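Local coordinates for putative glycoside hydrolase (Bacteroides thetaiotaomicron VPI-5482, PDB 3HBZ), which is of unknown activity but binds calcium and, as a putative glycoside hydrolase, may play a role in carbohydrate metabolism, at residues Thr211-Tyr216 / Thr282-Pro287; Thr29-Asn34 / Trp83-Thr88; Pro18-Thr23 / Ile35-Gly40; Asn181-Ser186 / Lys198-Gly203. All coordinates share one frame; numbering follows the deposited sequence.

Contact 1: residues Thr211-Tyr216 / Thr282-Pro287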
# COMPACT_ATOMS: atom_id res chain seq x y z
N THR A 211 6.43 17.00 9.62
CA THR A 211 5.74 18.00 10.45
C THR A 211 4.24 18.17 10.17
O THR A 211 3.47 18.45 11.10
CB THR A 211 6.47 19.36 10.31
OG1 THR A 211 6.63 19.65 8.93
CG2 THR A 211 7.87 19.27 10.96
N TYR A 212 3.82 18.00 8.90
CA TYR A 212 2.40 18.14 8.52
C TYR A 212 2.09 17.25 7.35
O TYR A 212 2.98 16.98 6.52
CB TYR A 212 2.05 19.57 8.05
CG TYR A 212 2.23 20.61 9.12
CD1 TYR A 212 3.44 21.24 9.27
CD2 TYR A 212 1.20 20.92 10.00
CE1 TYR A 212 3.65 22.17 10.26
CE2 TYR A 212 1.40 21.89 11.01
CZ TYR A 212 2.64 22.49 11.12
OH TYR A 212 2.93 23.44 12.04
N LEU A 213 0.84 16.74 7.32
CA LEU A 213 0.25 16.10 6.15
C LEU A 213 -0.86 17.06 5.69
O LEU A 213 -1.80 17.32 6.45
CB LEU A 213 -0.39 14.77 6.52
CG LEU A 213 -1.09 14.05 5.34
CD1 LEU A 213 -0.07 13.69 4.25
CD2 LEU A 213 -1.78 12.78 5.83
N ALA A 214 -0.76 17.55 4.45
CA ALA A 214 -1.67 18.55 3.91
C ALA A 214 -2.24 18.05 2.59
O ALA A 214 -1.63 17.22 1.95
CB ALA A 214 -0.94 19.91 3.70
N GLY A 215 -3.44 18.51 2.24
CA GLY A 215 -4.04 18.20 0.96
C GLY A 215 -5.48 18.61 0.90
O GLY A 215 -5.95 19.36 1.76
N TYR A 216 -6.19 18.12 -0.12
CA TYR A 216 -7.59 18.44 -0.27
C TYR A 216 -8.47 17.20 -0.35
O TYR A 216 -8.06 16.18 -0.92
CB TYR A 216 -7.81 19.29 -1.54
CG TYR A 216 -7.24 20.66 -1.39
CD1 TYR A 216 -5.90 20.90 -1.66
CD2 TYR A 216 -8.04 21.72 -0.92
CE1 TYR A 216 -5.37 22.16 -1.51
CE2 TYR A 216 -7.51 23.00 -0.78
CZ TYR A 216 -6.17 23.19 -1.06
OH TYR A 216 -5.60 24.41 -0.92
N THR A 282 -11.80 20.60 0.14
CA THR A 282 -11.61 21.18 1.46
C THR A 282 -10.19 20.86 1.89
O THR A 282 -9.76 19.72 1.79
CB THR A 282 -12.66 20.55 2.43
OG1 THR A 282 -13.97 20.73 1.87
CG2 THR A 282 -12.57 21.14 3.82
N TYR A 283 -9.48 21.88 2.37
CA TYR A 283 -8.09 21.77 2.74
C TYR A 283 -7.95 21.12 4.11
O TYR A 283 -8.76 21.39 5.00
CB TYR A 283 -7.48 23.17 2.82
CG TYR A 283 -5.99 23.21 3.04
CD1 TYR A 283 -5.11 22.59 2.15
CD2 TYR A 283 -5.44 23.91 4.13
CE1 TYR A 283 -3.72 22.66 2.34
CE2 TYR A 283 -4.06 23.99 4.32
CZ TYR A 283 -3.21 23.37 3.42
OH TYR A 283 -1.85 23.44 3.61
N PHE A 284 -6.96 20.23 4.25
CA PHE A 284 -6.58 19.73 5.54
C PHE A 284 -5.10 19.95 5.73
O PHE A 284 -4.32 19.93 4.78
CB PHE A 284 -6.97 18.26 5.74
CG PHE A 284 -6.37 17.31 4.76
CD1 PHE A 284 -5.14 16.70 5.01
CD2 PHE A 284 -7.06 16.93 3.64
CE1 PHE A 284 -4.61 15.79 4.12
CE2 PHE A 284 -6.53 16.00 2.75
CZ PHE A 284 -5.31 15.42 3.00
N LYS A 285 -4.71 20.20 6.97
CA LYS A 285 -3.30 20.36 7.29
C LYS A 285 -3.05 19.81 8.66
O LYS A 285 -3.26 20.48 9.65
CB LYS A 285 -2.87 21.82 7.17
CG LYS A 285 -1.39 22.06 7.44
CD LYS A 285 -1.06 23.53 7.21
CE LYS A 285 0.34 23.86 7.67
NZ LYS A 285 0.69 25.29 7.42
N LEU A 286 -2.58 18.57 8.72
CA LEU A 286 -2.59 17.79 9.94
C LEU A 286 -1.22 17.81 10.55
O LEU A 286 -0.30 17.30 9.97
CB LEU A 286 -2.97 16.35 9.60
CG LEU A 286 -4.23 16.23 8.74
CD1 LEU A 286 -4.44 14.74 8.44
CD2 LEU A 286 -5.46 16.90 9.40
N PRO A 287 -1.08 18.40 11.75
CA PRO A 287 0.22 18.35 12.37
C PRO A 287 0.59 16.96 12.89
O PRO A 287 -0.27 16.24 13.44
CB PRO A 287 0.12 19.35 13.53
CG PRO A 287 -1.34 19.38 13.87
CD PRO A 287 -2.09 19.04 12.61
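An antiparallel strand pair, Thr211-Tyr216 against Thr282-Pro287, forms this contact; Lys285 packs over the Tyr212 ring and Phe284 over the Gly215 backbone. Leu213 and Leu286 form a hydrogen-bonded pair, with Leu286 N 2.7 Å from Leu213 O and a nearly straight bond. Gly215 and Phe284 form the next such pair, with Phe284 N 2.8 Å from Gly215 O. Phe284 turns its ring back over the partner strand. Its CG sits between the backbone N and the carbonyl carbon (chi1 59°), and the ring face lies over the Gly215 backbone. Gly215 CA makes a CH-pi contact 3.9 Å from the ring centroid.

Both strands belong to the mainly antiparallel beta region of the putative carbohydrate metabolism domain. Strand 328-338 lies along the other side of 210-220. Thr211 and Tyr212 both face Ile337 there, a classic beta bulge.

Tyr212, Ala214, Tyr216, Tyr283, Lys285 and Pro287 point to one face of the sheet. The extended Lys285 chain reaches over the Tyr212 ring. Its CE lies 4.0 Å from the ring centroid, and its NZ is 4.9 Å from it, nearly on the ring normal, in a cation-pi contact. NZ also bonds to a hexaethylene glycol molecule. Pro287 CB meets the same ring at CE2, 3.8 Å away. Tyr283 CD1 lies 3.4 Å from Tyr216 CZ, over one face of the Tyr216 ring and toward its rim; the two ring planes are at 46°. The side chain of Tyr216 is also close to that of the calcium ligand Asp332.

Contact 2: residues Thr29-Asn34 / Trp83-Thr88. With CA (calcium ion), chain C; CAC (cacodylate ion), chain G; CAC (cacodylate ion), chain F.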
# COMPACT_ATOMS: atom_id res chain seq x y z
N THR A 29 4.42 -8.95 -5.41
CA THR A 29 3.03 -9.15 -5.81
C THR A 29 3.00 -10.38 -6.74
O THR A 29 3.99 -11.09 -6.84
CB THR A 29 2.45 -7.90 -6.52
OG1 THR A 29 3.10 -7.71 -7.78
CG2 THR A 29 2.58 -6.65 -5.62
N ASN A 30 1.88 -10.59 -7.43
CA ASN A 30 1.77 -11.70 -8.35
C ASN A 30 2.82 -11.69 -9.48
O ASN A 30 3.27 -12.76 -9.88
CB ASN A 30 0.37 -11.76 -8.97
CG ASN A 30 0.09 -13.13 -9.60
OD1 ASN A 30 0.06 -14.12 -8.90
ND2 ASN A 30 -0.08 -13.19 -10.92
N ASN A 31 3.18 -10.50 -10.00
CA ASN A 31 4.04 -10.38 -11.18
C ASN A 31 5.11 -9.27 -11.05
O ASN A 31 5.66 -8.83 -12.06
CB ASN A 31 3.20 -10.12 -12.46
CG ASN A 31 2.22 -11.27 -12.80
OD1 ASN A 31 1.09 -11.30 -12.30
ND2 ASN A 31 2.65 -12.18 -13.73
N SER A 32 5.37 -8.79 -9.84
CA SER A 32 6.33 -7.72 -9.63
C SER A 32 7.02 -7.86 -8.31
O SER A 32 6.47 -8.42 -7.32
CB SER A 32 5.68 -6.33 -9.74
OG SER A 32 4.86 -6.04 -8.62
N ILE A 33 8.26 -7.39 -8.31
CA ILE A 33 9.06 -7.22 -7.10
C ILE A 33 9.63 -5.79 -7.06
O ILE A 33 10.13 -5.32 -8.07
CB ILE A 33 10.21 -8.18 -7.05
CG1 ILE A 33 9.69 -9.62 -7.28
CG2 ILE A 33 10.96 -8.06 -5.67
CD1 ILE A 33 10.66 -10.72 -7.04
N ASN A 34 9.49 -5.10 -5.92
CA ASN A 34 10.13 -3.81 -5.66
C ASN A 34 11.15 -4.03 -4.54
O ASN A 34 10.80 -4.47 -3.44
CB ASN A 34 9.12 -2.71 -5.27
CG ASN A 34 8.36 -2.10 -6.49
OD1 ASN A 34 7.61 -2.77 -7.15
ND2 ASN A 34 8.60 -0.84 -6.77
N TRP A 83 3.67 -24.01 -17.70
CA TRP A 83 3.27 -22.79 -17.01
C TRP A 83 4.47 -21.88 -16.83
O TRP A 83 5.52 -22.31 -16.38
CB TRP A 83 2.64 -23.08 -15.63
CG TRP A 83 1.41 -23.89 -15.71
CD1 TRP A 83 1.30 -25.21 -15.45
CD2 TRP A 83 0.10 -23.45 -16.15
NE1 TRP A 83 0.00 -25.65 -15.68
CE2 TRP A 83 -0.74 -24.59 -16.12
CE3 TRP A 83 -0.42 -22.22 -16.54
CZ2 TRP A 83 -2.10 -24.51 -16.42
CZ3 TRP A 83 -1.75 -22.15 -16.87
CH2 TRP A 83 -2.59 -23.29 -16.81
N LYS A 84 4.31 -20.60 -17.19
CA LYS A 84 5.38 -19.59 -17.07
C LYS A 84 4.79 -18.31 -16.47
O LYS A 84 3.61 -18.06 -16.59
CB LYS A 84 5.99 -19.26 -18.43
CG LYS A 84 6.59 -20.45 -19.16
CD LYS A 84 7.18 -20.03 -20.52
CE LYS A 84 8.34 -21.01 -20.94
NZ LYS A 84 8.85 -20.62 -22.28
N LYS A 85 5.59 -17.52 -15.80
CA LYS A 85 5.10 -16.24 -15.32
C LYS A 85 6.22 -15.25 -15.47
O LYS A 85 7.34 -15.54 -15.08
CB LYS A 85 4.70 -16.32 -13.83
CG LYS A 85 3.54 -15.42 -13.50
CD LYS A 85 3.46 -14.93 -12.03
CE LYS A 85 3.54 -16.02 -11.01
NZ LYS A 85 2.93 -15.55 -9.70
N LYS A 86 5.90 -14.05 -15.94
CA LYS A 86 6.88 -12.99 -16.03
C LYS A 86 6.76 -12.09 -14.83
O LYS A 86 5.66 -11.68 -14.46
CB LYS A 86 6.63 -12.18 -17.32
CG LYS A 86 7.86 -11.67 -18.00
CD LYS A 86 7.64 -11.50 -19.56
CE LYS A 86 6.56 -10.46 -19.89
NZ LYS A 86 6.32 -10.24 -21.38
N TYR A 87 7.89 -11.77 -14.23
CA TYR A 87 7.96 -10.78 -13.18
C TYR A 87 8.76 -9.60 -13.66
O TYR A 87 9.77 -9.79 -14.34
CB TYR A 87 8.68 -11.36 -11.97
CG TYR A 87 7.89 -12.32 -11.11
CD1 TYR A 87 7.81 -13.66 -11.41
CD2 TYR A 87 7.32 -11.88 -9.91
CE1 TYR A 87 7.12 -14.53 -10.59
CE2 TYR A 87 6.65 -12.76 -9.07
CZ TYR A 87 6.58 -14.08 -9.40
OH TYR A 87 5.89 -14.95 -8.60
N THR A 88 8.30 -8.39 -13.31
CA THR A 88 9.03 -7.16 -13.43
C THR A 88 9.67 -6.81 -12.10
O THR A 88 9.01 -6.59 -11.10
CB THR A 88 8.10 -6.00 -13.85
OG1 THR A 88 7.49 -6.32 -15.10
CG2 THR A 88 8.86 -4.66 -13.99
CA CA C . 1.68 -17.51 -17.68
AS CAC G . -0.02 -7.95 -10.06
O1 CAC G . 1.71 -8.09 -9.95
O2 CAC G . -0.54 -8.61 -8.52
C1 CAC G . -0.43 -6.04 -9.98
C2 CAC G . -0.87 -8.91 -11.57
AS CAC F . 1.55 -20.03 -20.10
O1 CAC F . 1.74 -19.48 -18.44
O2 CAC F . 2.95 -19.88 -21.12
C1 CAC F . 0.82 -21.83 -19.98
C2 CAC F . 0.21 -18.88 -20.97
O HOH W 1 4.45 -13.99 -6.71
O HOH W 2 0.57 -16.89 -9.78
O HOH W 3 4.65 -6.43 -14.12
O HOH W 4 2.86 -16.77 -19.74
O HOH W 5 1.46 -15.49 -16.53
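Lys85 reaches across to the turn before strand 32-36 and bonds to Asn30. Its NZ lies 2.8 Å from Asn30 O, in the carbonyl plane and on a lone pair. A bend at chi3 (-51°) turns CE. Asn30 O, a water that bridges to Asn30 OD1, Tyr87 OH and Asp11 OD1 surround NZ, with Asn30 OD1 a weak fifth partner. With three hydrogens, NZ cannot bond fully to all of them together. Asp11 probably offsets its charge.

Asn31 crosses the Lys85 chain at about a right angle. Its ND2 gives a straight bond of 3.1 Å to Lys86 O, which lies in its amide plane. Asn31 O takes Thr88 N at 3.0 Å. Thr88 O takes Ile33 N at the same distance, 3.0 Å. These two backbone bonds flank the parallel pair Ser32-Thr88.

Tyr87 OH meets a water at 2.6 Å that donates to Thr29 O, and Ile12 N also bonds to this hydroxyl. A cacodylate ion, probably from the crystallisation liquor, accepts from Thr29 OG1 and Asn31 N through one oxygen. At the far end, Lys84 O binds calcium at 2.3 Å. Glu9 OE2, a second cacodylate ion and two waters also bind the calcium ion.

Strand 32-36 runs parallel to 84-92 in a mixed five-stranded sheet. Strand 27-28 lies on the outer side of 32-36, and strand 72-77 pairs with the other edge of 84-92.

Contact 3: residues Pro18-Thr23 / Ile35-Gly40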
# COMPACT_ATOMS: atom_id res chain seq x y z
N PRO A 18 22.66 -10.21 -1.99
CA PRO A 18 23.83 -10.54 -1.16
C PRO A 18 24.81 -9.36 -1.12
O PRO A 18 25.08 -8.75 -2.14
CB PRO A 18 24.45 -11.74 -1.90
CG PRO A 18 23.37 -12.36 -2.67
CD PRO A 18 22.39 -11.23 -3.02
N GLY A 19 25.29 -9.01 0.06
CA GLY A 19 26.22 -7.88 0.21
C GLY A 19 25.69 -6.45 0.10
O GLY A 19 26.47 -5.52 0.24
N VAL A 20 24.38 -6.26 -0.14
CA VAL A 20 23.74 -4.92 -0.10
C VAL A 20 22.67 -4.93 0.98
O VAL A 20 21.86 -5.87 1.05
CB VAL A 20 23.07 -4.58 -1.47
CG1 VAL A 20 22.13 -3.35 -1.38
CG2 VAL A 20 24.13 -4.40 -2.54
N VAL A 21 22.64 -3.90 1.82
CA VAL A 21 21.60 -3.79 2.84
C VAL A 21 20.38 -3.17 2.17
O VAL A 21 20.45 -2.07 1.58
CB VAL A 21 22.02 -2.94 4.07
CG1 VAL A 21 20.93 -3.03 5.18
CG2 VAL A 21 23.39 -3.40 4.61
N MSE A 22 19.30 -3.93 2.18
CA MSE A 22 18.00 -3.45 1.70
C MSE A 22 17.40 -2.63 2.84
O MSE A 22 17.69 -2.87 4.00
CB MSE A 22 17.13 -4.62 1.28
CG MSE A 22 17.67 -5.26 0.01
SE MSE A 22 16.59 -6.69 -0.65
CE MSE A 22 16.55 -7.84 0.88
N THR A 23 16.63 -1.59 2.52
CA THR A 23 16.20 -0.65 3.55
C THR A 23 14.92 -1.17 4.20
O THR A 23 14.57 -0.73 5.29
CB THR A 23 15.99 0.72 2.98
OG1 THR A 23 14.94 0.63 2.01
CG2 THR A 23 17.33 1.26 2.33
N ILE A 35 12.40 -3.74 -4.86
CA ILE A 35 13.53 -3.90 -3.96
C ILE A 35 13.96 -2.48 -3.56
O ILE A 35 14.07 -1.61 -4.40
CB ILE A 35 14.71 -4.55 -4.72
CG1 ILE A 35 14.29 -5.97 -5.19
CG2 ILE A 35 15.97 -4.62 -3.84
CD1 ILE A 35 15.26 -6.68 -6.16
N PHE A 36 14.18 -2.24 -2.27
CA PHE A 36 14.54 -0.91 -1.78
C PHE A 36 15.97 -0.86 -1.23
O PHE A 36 16.33 -1.62 -0.32
CB PHE A 36 13.56 -0.44 -0.68
CG PHE A 36 12.12 -0.33 -1.14
CD1 PHE A 36 11.33 -1.46 -1.24
CD2 PHE A 36 11.57 0.89 -1.46
CE1 PHE A 36 10.02 -1.37 -1.62
CE2 PHE A 36 10.24 0.99 -1.86
CZ PHE A 36 9.49 -0.14 -1.97
N VAL A 37 16.77 0.08 -1.75
CA VAL A 37 18.14 0.27 -1.28
C VAL A 37 18.37 1.74 -0.90
O VAL A 37 17.59 2.61 -1.27
CB VAL A 37 19.15 -0.19 -2.37
CG1 VAL A 37 18.86 -1.61 -2.74
CG2 VAL A 37 19.09 0.72 -3.61
N GLY A 38 19.41 2.00 -0.13
CA GLY A 38 19.71 3.36 0.30
C GLY A 38 20.10 4.27 -0.86
O GLY A 38 20.80 3.85 -1.79
N PRO A 39 19.63 5.53 -0.83
CA PRO A 39 20.09 6.53 -1.80
C PRO A 39 21.60 6.56 -1.86
O PRO A 39 22.24 6.56 -0.80
CB PRO A 39 19.55 7.83 -1.22
CG PRO A 39 18.29 7.38 -0.51
CD PRO A 39 18.64 6.08 0.10
N GLY A 40 22.15 6.53 -3.06
CA GLY A 40 23.60 6.41 -3.25
C GLY A 40 24.10 4.99 -3.56
O GLY A 40 25.26 4.84 -3.94
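Thr23 N donates to Phe36 O at 2.9 Å, the hydrogen bond that ties the loop 18-23 to the chain leaving strand 32-36. The N-H points well at the oxygen, but the donor stands 41° out of the carbonyl plane. Met22 CA approaches the same oxygen at 3.2 Å, a CA-H...O contact, so Phe36 O faces two consecutive residues of the loop.

Thr23 carries much of the side-chain contact. Its OG1 sits between the backbone N and the carbonyl carbon (chi1 62°) and comes 3.2 Å from Phe36 CB. Its methyl meets the Val37-Gly38 peptide: CG2 lies 3.3 Å from Gly38 N and also touches Val37 C. The side chains of Thr23 and Phe36 cross at about a right angle.

The loop follows strand 12-16 and precedes strand 27-28. Strand 32-36 belongs to the mixed sheet of the N-terminal region. The touching parts run at 90° to each other, so the loop runs across the chain around Phe36-Val37. Thr23 also touches Pro205, and Phe36 touches Leu204, both on strand 200-205; here the N-terminal sheet region packs on that strand.

Two apolar touches lie farther back along the loop. Met22 is present as selenomethionine. Its chain is extended at chi2, which places SE 3.9 Å from Ile35 CG2. Val20 CG1 meets Val37 CG1, also at 3.9 Å, methyl against methyl. Ile35 and Val37 pack in turn on Val91 of strand 84-92.

Contact 4: residues Asn181-Ser186 / Lys198-Gly203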
# COMPACT_ATOMS: atom_id res chain seq x y z
N ASN A 181 -9.39 2.19 0.36
CA ASN A 181 -8.19 2.71 0.99
C ASN A 181 -7.00 2.90 0.04
O ASN A 181 -6.95 2.42 -1.10
CB ASN A 181 -7.79 1.84 2.20
CG ASN A 181 -7.52 0.41 1.80
OD1 ASN A 181 -7.65 0.02 0.63
ND2 ASN A 181 -7.11 -0.37 2.76
N LEU A 182 -6.02 3.64 0.55
CA LEU A 182 -4.76 3.79 -0.14
C LEU A 182 -3.76 4.08 0.94
O LEU A 182 -4.04 4.91 1.83
CB LEU A 182 -4.77 4.93 -1.16
CG LEU A 182 -3.63 4.93 -2.17
CD1 LEU A 182 -3.99 3.89 -3.28
CD2 LEU A 182 -3.36 6.38 -2.77
N PHE A 183 -2.60 3.46 0.84
CA PHE A 183 -1.57 3.71 1.82
C PHE A 183 -0.15 3.45 1.34
O PHE A 183 0.09 2.74 0.39
CB PHE A 183 -1.85 2.86 3.09
CG PHE A 183 -1.99 1.36 2.82
CD1 PHE A 183 -3.19 0.80 2.40
CD2 PHE A 183 -0.93 0.53 2.98
CE1 PHE A 183 -3.32 -0.53 2.17
CE2 PHE A 183 -1.04 -0.81 2.73
CZ PHE A 183 -2.25 -1.36 2.34
N ILE A 184 0.79 4.04 2.06
CA ILE A 184 2.19 3.76 1.88
C ILE A 184 2.53 2.46 2.61
O ILE A 184 2.31 2.32 3.80
CB ILE A 184 3.07 4.89 2.36
CG1 ILE A 184 2.89 6.13 1.45
CG2 ILE A 184 4.64 4.44 2.40
CD1 ILE A 184 3.64 7.35 1.99
N GLY A 185 3.12 1.53 1.89
CA GLY A 185 3.32 0.17 2.45
C GLY A 185 3.06 -0.90 1.40
O GLY A 185 3.28 -0.69 0.20
N SER A 186 2.55 -2.04 1.85
CA SER A 186 2.15 -3.08 0.92
C SER A 186 0.93 -3.85 1.40
O SER A 186 0.56 -3.79 2.58
CB SER A 186 3.33 -4.03 0.67
OG SER A 186 3.74 -4.63 1.88
N LYS A 198 -3.91 -7.75 9.21
CA LYS A 198 -2.49 -8.05 8.98
C LYS A 198 -2.11 -7.88 7.51
O LYS A 198 -0.94 -7.79 7.20
CB LYS A 198 -2.15 -9.48 9.39
CG LYS A 198 -2.44 -9.84 10.89
CD LYS A 198 -1.59 -9.10 11.84
CE LYS A 198 -0.23 -9.75 12.09
NZ LYS A 198 0.57 -8.68 12.82
N ALA A 199 -3.09 -7.85 6.63
CA ALA A 199 -2.85 -7.70 5.20
C ALA A 199 -2.35 -6.31 4.83
O ALA A 199 -1.58 -6.17 3.87
CB ALA A 199 -4.12 -8.01 4.41
N THR A 200 -2.80 -5.28 5.53
CA THR A 200 -2.38 -3.89 5.26
C THR A 200 -1.12 -3.57 6.04
O THR A 200 -1.17 -3.24 7.23
CB THR A 200 -3.50 -2.88 5.59
OG1 THR A 200 -3.91 -3.06 6.92
CG2 THR A 200 -4.72 -3.10 4.72
N LYS A 201 0.03 -3.65 5.35
CA LYS A 201 1.30 -3.39 5.97
C LYS A 201 1.68 -1.94 5.72
O LYS A 201 1.94 -1.55 4.61
CB LYS A 201 2.37 -4.32 5.43
CG LYS A 201 2.11 -5.79 5.80
CD LYS A 201 3.22 -6.72 5.33
CE LYS A 201 3.16 -8.08 6.07
NZ LYS A 201 4.06 -9.15 5.47
N PHE A 202 1.69 -1.17 6.80
CA PHE A 202 1.84 0.27 6.72
C PHE A 202 3.27 0.70 6.94
O PHE A 202 3.87 0.46 8.01
CB PHE A 202 0.99 0.94 7.82
CG PHE A 202 -0.51 0.68 7.72
CD1 PHE A 202 -1.19 0.82 6.52
CD2 PHE A 202 -1.24 0.35 8.88
CE1 PHE A 202 -2.58 0.62 6.44
CE2 PHE A 202 -2.64 0.17 8.80
CZ PHE A 202 -3.31 0.30 7.60
N GLY A 203 3.81 1.40 5.95
CA GLY A 203 4.99 2.25 6.14
C GLY A 203 6.17 1.88 5.27
O GLY A 203 6.38 0.70 5.00
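Gly185-Ser186 pairs antiparallel with Lys201-Phe202, and three backbone hydrogen bonds hold the pairing. Ser186 and Lys201 bond both ways: Ser186 N to Lys201 O at 2.9 Å and Lys201 N to Ser186 O at 2.8 Å. The second runs nearly along the C=O axis. Gly203 N adds a more bent bond to Ile184 O, 2.8 Å. Gly185 CA comes within 3.1 Å of Lys201 O in a CA-H...O contact.

Phe183 and Phe202 form a T-shaped pair. The edge of Phe202 points at the face of Phe183, with planes at 86° and centroids 5.1 Å apart. Phe202 CD1 comes closest, 3.6 Å from Phe183 CD2. Phe183 CG lies between the backbone N and the carbonyl carbon (chi1 55°), which puts it under the Phe202 edge, near CE1. Thr200 meets the far end of this ring, with its CB 3.8 Å from Phe183 CZ. Lys201 O lies at the ring edge, near its plane.

The contact lies near the centre of the chain, in the antiparallel beta region of the putative carbohydrate metabolism domain. The short helix 196-199 leads into strand 200-205, and strand 306-313 packs against both segments. Val311 of that strand touches both phenylalanines, which places the T-shaped pair in the buried core.

Ser186 and Lys201 point to the same face of the sheet and are partly exposed. Ser186 OG lies 3.8 Å from Lys201 CB. The extended Lys201 chain leads its NZ away to a hexaethylene glycol molecule and to a weak, long ion pair with Asp188.

How the contacts relate
Along the chain, contacts 2 and 3 come first, interleaved with each other; contact 4 follows and contact 1 is last. Contacts 2 and 3 share strand 32-36 of the mixed N-terminal sheet, with the loop 18-23 of contact 3 lying against it; their centres are 21 Å apart. Contacts 4 and 1 lie in the antiparallel region of the carbohydrate-metabolism domain, 20 Å apart between centres, and use the consecutive strands 200-205 and 210-220. Contact 4 is the one nearest the centre of the chain, whereas contacts 1 and 2 are on opposite sides of it, 36 Å apart between centres. Nearest atoms of contact 4 are about 7 Å from contacts 2 and 3.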